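Local coordinates for protein tapirin (Caldicellulosiruptor hydrothermalis, PDB 6N2C) that probably binds cellulose and so helps an extremely thermophilic bacterium attach to plant material, through a zinc-carrying beta-helical domain, at residues R342-L347 and G364-I369; N358-I363 and T374-N379; D384-L389 and S403-G408. One frame throughout, in Å; residues are numbered along the deposited sequence. Where two conformers were deposited one is given.

Interaction 1. Residues R342-L347 and G364-I369; sequences RNDGIL and GSSATI
Asp344 holds CG anti to its own carbonyl carbon (chi1 -73°), and Ser366 holds OG in the same way (chi1 -64°). These two short side chains meet at the outer end of the contact. Asp344 OD1 lies 3.5 Å from Ser366 CB and 3.7 Å from Ser366 OG. The serine also presses on the backbone of the facing turn, with Ser366 CB 3.3 Å from Asn343 O. A water joins the turns here. It lies 2.8 Å from Asn343 O, to which it probably donates, and accepts from Ser366 N.

Both segments begin with a tight turn. Residues 342-345 form a type II' turn, closed by Gly345 N on Arg342 O. Residues 364-367 form a type I turn, closed by Ala367 N on Gly364 O. The guanidinium of Arg342 is engaged away from this pair, in a salt bridge with Glu340 and a cation-pi contact with Trp322.

Beyond the turns the chains run parallel. Thr368 is gripped through both of its backbone polar atoms. Thr368 N donates to Gly345 O at 3.0 Å. Thr368 O receives Leu347 N at 2.9 Å, in a nearly straight bond of 171°. The hydroxyl of Thr368 stays on its own chain: OG1 donates to Ser366 O at 3.0 Å, from above that carbonyl plane, and ties the strand start to the turn.

Ile346 and Thr368 share one face of the sheet, with Ile346 CG1 near Thr368 CB. Leu347 and Ile369 share the other, buried face. Their branches touch lightly, Leu347 CD2 lying 4.4 Å from Ile369 CG2. Ile369 also packs there on Ile341 and Ile362.

Two turns stacked in step, each leading into a parallel strand, with residues aligned in register and the apolar pair Leu347 and Ile369 on the inner face, are characteristic of successive coils of a parallel beta-helix.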
# COMPACT_ATOMS: atom_id res chain seq x y z
N ARG A 342 -17.90 13.74 -5.13
CA ARG A 342 -19.26 13.72 -5.64
C ARG A 342 -20.06 12.69 -4.91
O ARG A 342 -19.62 12.09 -3.92
CB ARG A 342 -19.22 13.50 -7.13
CG ARG A 342 -18.82 12.16 -7.59
CD ARG A 342 -19.17 11.97 -9.08
NE ARG A 342 -18.59 12.99 -9.93
CZ ARG A 342 -19.25 13.88 -10.72
NH1 ARG A 342 -18.52 14.76 -11.39
NH2 ARG A 342 -20.59 13.95 -10.86
N ASN A 343 -21.35 12.60 -5.26
CA ASN A 343 -22.27 11.68 -4.51
C ASN A 343 -22.15 11.91 -3.03
O ASN A 343 -22.29 13.00 -2.56
CB ASN A 343 -22.01 10.24 -4.98
CG ASN A 343 -22.20 10.08 -6.49
OD1 ASN A 343 -22.93 10.86 -7.09
ND2 ASN A 343 -21.53 9.12 -7.10
N ASP A 344 -21.93 10.85 -2.23
CA ASP A 344 -21.83 10.91 -0.81
C ASP A 344 -20.35 11.11 -0.26
O ASP A 344 -20.05 10.91 0.95
CB ASP A 344 -22.35 9.59 -0.21
CG ASP A 344 -23.91 9.47 -0.31
OD1 ASP A 344 -24.56 10.53 -0.26
OD2 ASP A 344 -24.43 8.32 -0.45
N GLY A 345 -19.51 11.59 -1.15
CA GLY A 345 -18.12 11.78 -0.74
C GLY A 345 -18.00 12.68 0.44
O GLY A 345 -18.63 13.75 0.47
N ILE A 346 -17.20 12.30 1.43
CA ILE A 346 -16.91 13.13 2.58
C ILE A 346 -15.34 13.21 2.77
O ILE A 346 -14.67 12.17 2.85
CB ILE A 346 -17.46 12.53 3.86
CG1 ILE A 346 -18.98 12.42 3.76
CG2 ILE A 346 -17.06 13.42 5.05
CD1 ILE A 346 -19.61 11.75 4.97
N LEU A 347 -14.84 14.42 2.87
CA LEU A 347 -13.43 14.74 3.32
C LEU A 347 -13.56 15.51 4.61
O LEU A 347 -14.11 16.64 4.63
CB LEU A 347 -12.69 15.62 2.32
CG LEU A 347 -11.25 16.08 2.65
CD1 LEU A 347 -10.38 14.85 2.94
CD2 LEU A 347 -10.70 16.98 1.61
N GLY A 364 -22.65 18.34 -6.20
CA GLY A 364 -23.85 17.88 -5.55
C GLY A 364 -24.02 18.17 -4.09
O GLY A 364 -23.11 18.41 -3.34
N SER A 365 -25.28 18.06 -3.67
CA SER A 365 -25.71 18.46 -2.38
C SER A 365 -25.27 17.57 -1.19
O SER A 365 -25.30 18.03 -0.05
CB SER A 365 -27.28 18.65 -2.40
OG SER A 365 -27.93 17.38 -2.45
N SER A 366 -24.84 16.33 -1.44
CA SER A 366 -24.26 15.48 -0.36
C SER A 366 -22.69 15.49 -0.33
O SER A 366 -22.09 14.98 0.60
CB SER A 366 -24.68 14.02 -0.56
OG SER A 366 -26.07 13.92 -0.43
N ALA A 367 -22.05 16.13 -1.29
CA ALA A 367 -20.53 16.19 -1.33
C ALA A 367 -20.09 17.15 -0.24
O ALA A 367 -20.63 18.27 -0.12
CB ALA A 367 -20.03 16.64 -2.67
N THR A 368 -19.15 16.71 0.58
CA THR A 368 -18.85 17.38 1.83
C THR A 368 -17.36 17.53 2.04
O THR A 368 -16.60 16.55 1.89
CB THR A 368 -19.38 16.57 3.00
OG1 THR A 368 -20.83 16.39 2.90
CG2 THR A 368 -19.12 17.26 4.28
N ILE A 369 -16.96 18.75 2.39
CA ILE A 369 -15.69 18.97 3.05
C ILE A 369 -15.98 19.54 4.43
O ILE A 369 -16.46 20.65 4.57
CB ILE A 369 -14.76 19.88 2.21
CG1 ILE A 369 -14.53 19.31 0.79
CG2 ILE A 369 -13.47 20.13 2.92
CD1 ILE A 369 -13.68 20.20 -0.15
O HOH W 1 -23.47 15.08 -3.99

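Interaction 2. Residues N358-I363 and T374-N379; sequences NNLDII and TVLYCN
Asn379 lies alongside Asn358, and the two side chains point the same way. Both hold CG anti to the backbone N (chi1 171° and 180°). Asn379 CB comes first, 3.5 Å from Asn358 O and nearly as close to Asn358 OD1. Next, CG passes Asn358 OD1 at 4.1 Å. At the tip, Asn379 ND2 donates to Asn358 OD1 in a weak bond of 3.5 Å. The amide planes are only 15° apart, so the groups lie almost parallel. Asn358 ND2 has a weak bond of its own, to Asp338.

The backbone link is shorter. Asn379 N donates to Asn358 O at 2.8 Å, in the carbonyl plane and on a lone pair.

The inner side of the contact is apolar. Cys378 CB lies 3.9 Å from Leu360 CB. Further in, Leu360 CD2 meets Leu376 CD2 at 4.3 Å. Strands 359-363 and 374-378 belong to different sheets; their backbones come together at the corner, at Asn358 and Asn379, and their side chains meet in the interior. The chain bends at Asn379 and enters strand 380-384, which pairs with 359-363.

The amide pair recalls a step of the asparagine ladders seen in other parallel beta-helices. Its side-chain bond is weak. The contact therefore probably rests mainly on the short backbone bond at the corner and on the buried leucine and cysteine carbons.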
# COMPACT_ATOMS: atom_id res chain seq x y z
N ASN A 358 -4.48 20.86 -8.09
CA ASN A 358 -4.64 21.48 -9.40
C ASN A 358 -6.16 21.78 -9.58
O ASN A 358 -6.59 22.86 -9.22
CB ASN A 358 -4.08 20.56 -10.47
CG ASN A 358 -4.21 21.13 -11.84
OD1 ASN A 358 -4.08 22.34 -12.01
ND2 ASN A 358 -4.47 20.30 -12.83
N ASN A 359 -6.97 20.82 -10.04
CA ASN A 359 -8.42 20.99 -10.07
C ASN A 359 -9.05 20.47 -8.83
O ASN A 359 -8.69 19.42 -8.31
CB ASN A 359 -9.01 20.34 -11.31
CG ASN A 359 -8.45 20.96 -12.57
OD1 ASN A 359 -8.26 22.18 -12.65
ND2 ASN A 359 -8.09 20.13 -13.52
N LEU A 360 -10.00 21.23 -8.28
CA LEU A 360 -10.74 20.78 -7.11
C LEU A 360 -12.23 20.86 -7.49
O LEU A 360 -12.74 21.97 -7.80
CB LEU A 360 -10.44 21.66 -5.89
CG LEU A 360 -11.34 21.38 -4.68
CD1 LEU A 360 -11.33 19.94 -4.18
CD2 LEU A 360 -11.09 22.29 -3.52
N ASP A 361 -12.91 19.73 -7.51
CA ASP A 361 -14.33 19.72 -7.96
C ASP A 361 -15.16 19.17 -6.85
O ASP A 361 -14.80 18.14 -6.29
CB ASP A 361 -14.50 18.78 -9.15
CG ASP A 361 -13.94 19.31 -10.47
OD1 ASP A 361 -12.86 19.92 -10.48
OD2 ASP A 361 -14.61 19.08 -11.55
N ILE A 362 -16.28 19.84 -6.49
CA ILE A 362 -17.18 19.39 -5.43
C ILE A 362 -18.59 19.44 -6.04
O ILE A 362 -19.01 20.55 -6.53
CB ILE A 362 -17.12 20.30 -4.24
CG1 ILE A 362 -15.63 20.59 -3.82
CG2 ILE A 362 -17.75 19.71 -3.01
CD1 ILE A 362 -15.39 21.99 -3.35
N ILE A 363 -19.27 18.29 -6.11
CA ILE A 363 -20.39 18.12 -7.06
C ILE A 363 -21.56 17.54 -6.32
O ILE A 363 -21.50 16.40 -5.80
CB ILE A 363 -20.08 17.23 -8.28
CG1 ILE A 363 -18.80 17.64 -9.03
CG2 ILE A 363 -21.25 17.22 -9.26
CD1 ILE A 363 -18.75 19.04 -9.59
N THR A 374 -9.07 24.26 7.87
CA THR A 374 -8.18 23.89 6.75
C THR A 374 -8.11 24.98 5.75
O THR A 374 -9.18 25.59 5.41
CB THR A 374 -8.69 22.57 6.11
OG1 THR A 374 -8.74 21.55 7.07
CG2 THR A 374 -7.85 22.09 4.87
N VAL A 375 -6.90 25.15 5.18
CA VAL A 375 -6.70 25.96 4.04
C VAL A 375 -6.61 25.07 2.79
O VAL A 375 -5.85 24.10 2.80
CB VAL A 375 -5.43 26.80 4.18
CG1 VAL A 375 -5.26 27.71 3.00
CG2 VAL A 375 -5.46 27.58 5.49
N LEU A 376 -7.34 25.41 1.74
CA LEU A 376 -7.32 24.70 0.48
C LEU A 376 -6.77 25.61 -0.62
O LEU A 376 -7.24 26.77 -0.79
CB LEU A 376 -8.70 24.17 0.11
CG LEU A 376 -9.22 23.22 1.21
CD1 LEU A 376 -10.14 23.95 2.16
CD2 LEU A 376 -9.92 22.01 0.65
N TYR A 377 -5.78 25.12 -1.36
CA TYR A 377 -5.20 25.80 -2.48
C TYR A 377 -5.53 25.02 -3.76
O TYR A 377 -5.28 23.82 -3.82
CB TYR A 377 -3.64 25.86 -2.35
CG TYR A 377 -3.11 26.57 -1.19
CD1 TYR A 377 -2.97 25.99 0.03
CD2 TYR A 377 -2.75 27.91 -1.32
CE1 TYR A 377 -2.50 26.66 1.13
CE2 TYR A 377 -2.26 28.60 -0.25
CZ TYR A 377 -2.11 28.00 0.95
OH TYR A 377 -1.65 28.73 2.03
N CYS A 378 -6.08 25.70 -4.76
CA CYS A 378 -6.32 25.12 -6.06
C CYS A 378 -6.05 26.07 -7.22
O CYS A 378 -6.09 27.32 -7.08
CB CYS A 378 -7.73 24.47 -6.15
SG CYS A 378 -9.03 25.72 -6.02
N ASN A 379 -5.83 25.47 -8.40
CA ASN A 379 -5.81 26.24 -9.62
C ASN A 379 -7.24 26.52 -10.12
O ASN A 379 -7.64 27.68 -10.27
CB ASN A 379 -4.97 25.56 -10.69
CG ASN A 379 -5.14 26.26 -12.07
OD1 ASN A 379 -5.25 27.49 -12.15
ND2 ASN A 379 -5.07 25.49 -13.15

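Interaction 3. Residues D384-L389 and S403-G408; sequences DGEVKL and SNLNSG
This is a polar contact between two successive turns of the beta-helix, just past the edge where strand 400-403 ends its sheet. Asp384 pairs with Ser403 in a parallel bridge, and beyond it the chains leave strand geometry. Gly385 N donates to Ser403 O at 2.9 Å. Asp384 OD1 takes a bond of 3.0 Å from Asn404 ND2. The donor arrives on the syn side of the carboxylate, and the bond is nearly straight (171°).

Glu386 carries most of the remainder. Its chain bends at chi2 (-72°), which turns CD away from an extended course. The carboxylate then meets the backbone of the 406-408 loop. OE2 accepts Asn406 N at 2.8 Å and Ser407 N at 2.9 Å, and the two donors reach it from opposite faces of the carboxylate plane. A water also donates to OE2 and accepts from Asn406 ND2. OE1 accepts Ser407 OG at 3.1 Å, from above the plane, and a weak bond from Gly408 N. Leu405 CD1 lies against the backbone 3.5 Å from Gly385 O, and also packs on Ile411 and Pro427.

An alanine at Glu386 would remove the carboxylate and would probably leave the N-H groups of Asn406 and Ser407 without their acceptor, with the loop freer to move.

Glu386 itself sits at the centre of an inverse gamma turn. A carboxylate from one coil thus holds the irregular loop of the next, at a turn between strands of a parallel beta-helix.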
# COMPACT_ATOMS: atom_id res chain seq x y z
N ASP A 384 -20.76 22.55 -8.14
CA ASP A 384 -22.01 22.31 -8.80
C ASP A 384 -22.99 21.86 -7.74
O ASP A 384 -22.83 20.78 -7.11
CB ASP A 384 -21.82 21.33 -9.96
CG ASP A 384 -23.12 20.94 -10.62
OD1 ASP A 384 -24.10 21.60 -10.38
OD2 ASP A 384 -23.09 19.95 -11.37
N GLY A 385 -23.99 22.67 -7.48
CA GLY A 385 -24.97 22.38 -6.46
C GLY A 385 -24.73 22.93 -5.10
O GLY A 385 -23.75 23.65 -4.89
N GLU A 386 -25.60 22.58 -4.16
CA GLU A 386 -25.60 23.14 -2.82
C GLU A 386 -24.70 22.23 -2.04
O GLU A 386 -25.09 21.55 -1.09
CB GLU A 386 -27.01 23.25 -2.22
CG GLU A 386 -27.93 24.24 -3.04
CD GLU A 386 -27.57 25.73 -2.87
OE1 GLU A 386 -26.84 26.09 -1.91
OE2 GLU A 386 -27.96 26.59 -3.73
N VAL A 387 -23.41 22.31 -2.40
CA VAL A 387 -22.39 21.55 -1.67
C VAL A 387 -22.31 21.92 -0.17
O VAL A 387 -22.73 22.97 0.26
CB VAL A 387 -21.00 21.67 -2.39
CG1 VAL A 387 -21.12 21.17 -3.82
CG2 VAL A 387 -20.45 23.07 -2.35
N LYS A 388 -21.70 21.04 0.63
CA LYS A 388 -21.46 21.30 1.98
C LYS A 388 -19.97 21.53 2.21
O LYS A 388 -19.19 20.54 2.23
CB LYS A 388 -21.90 20.16 2.83
CG LYS A 388 -23.41 20.01 2.88
CD LYS A 388 -23.76 18.90 3.87
CE LYS A 388 -24.94 18.07 3.41
NZ LYS A 388 -26.13 18.95 3.27
N LEU A 389 -19.58 22.80 2.38
CA LEU A 389 -18.17 23.17 2.57
C LEU A 389 -18.07 23.92 3.86
O LEU A 389 -18.84 24.86 4.10
CB LEU A 389 -17.69 24.12 1.50
CG LEU A 389 -17.66 23.75 0.05
CD1 LEU A 389 -16.98 24.89 -0.70
CD2 LEU A 389 -16.88 22.44 -0.06
N SER A 403 -22.18 26.52 -10.60
CA SER A 403 -23.47 26.20 -11.25
C SER A 403 -24.43 25.62 -10.27
O SER A 403 -24.04 25.01 -9.27
CB SER A 403 -23.27 25.30 -12.43
OG SER A 403 -22.72 24.06 -12.06
N ASN A 404 -25.73 25.77 -10.58
CA ASN A 404 -26.80 25.19 -9.73
C ASN A 404 -26.62 25.58 -8.31
O ASN A 404 -26.92 24.84 -7.41
CB ASN A 404 -26.90 23.70 -9.94
CG ASN A 404 -27.23 23.38 -11.36
OD1 ASN A 404 -28.25 23.86 -11.89
ND2 ASN A 404 -26.38 22.56 -12.02
N LEU A 405 -26.10 26.78 -8.11
CA LEU A 405 -25.78 27.22 -6.77
C LEU A 405 -26.60 28.49 -6.62
O LEU A 405 -26.23 29.58 -7.20
CB LEU A 405 -24.26 27.56 -6.67
CG LEU A 405 -23.83 28.11 -5.30
CD1 LEU A 405 -24.09 27.09 -4.22
CD2 LEU A 405 -22.38 28.60 -5.30
N ASN A 406 -27.70 28.35 -5.86
CA ASN A 406 -28.66 29.44 -5.70
C ASN A 406 -28.64 30.12 -4.37
O ASN A 406 -28.82 31.35 -4.33
CB ASN A 406 -30.04 28.89 -6.02
CG ASN A 406 -30.08 28.33 -7.41
OD1 ASN A 406 -29.71 29.04 -8.38
ND2 ASN A 406 -30.42 27.04 -7.53
N SER A 407 -28.46 29.39 -3.28
CA SER A 407 -28.37 30.02 -1.97
C SER A 407 -26.96 30.02 -1.37
O SER A 407 -26.58 30.96 -0.73
CB SER A 407 -29.31 29.36 -0.98
OG SER A 407 -28.93 28.04 -0.66
N GLY A 408 -26.20 28.94 -1.56
CA GLY A 408 -24.95 28.76 -0.82
C GLY A 408 -25.06 28.58 0.70
O GLY A 408 -24.11 28.82 1.38
O HOH W 2 -30.21 25.52 -5.37

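How the interactions relate
The three contacts occupy neighbouring coils of the beta-helix. Interactions 1 and 3 both lie at the turns leading into strands 346-349, 368-371, 388-391 and 411-413, and their centres are about 11 Å apart. Gly364 N and Asp384 O, 2.6 Å apart, probably form a hydrogen bond between them. Interaction 2 lies about 13 Å from the centre of interaction 1 and about 15 Å from that of interaction 3. It meets interaction 1 in the interior, where Ile369 CD1 lies 4.2 Å from Leu376 CD2. Ile363 CD1 lies 3.8 Å from Asp384 CB of interaction 3. All three lie away from the zinc site of His530, Asp532 and Glu551.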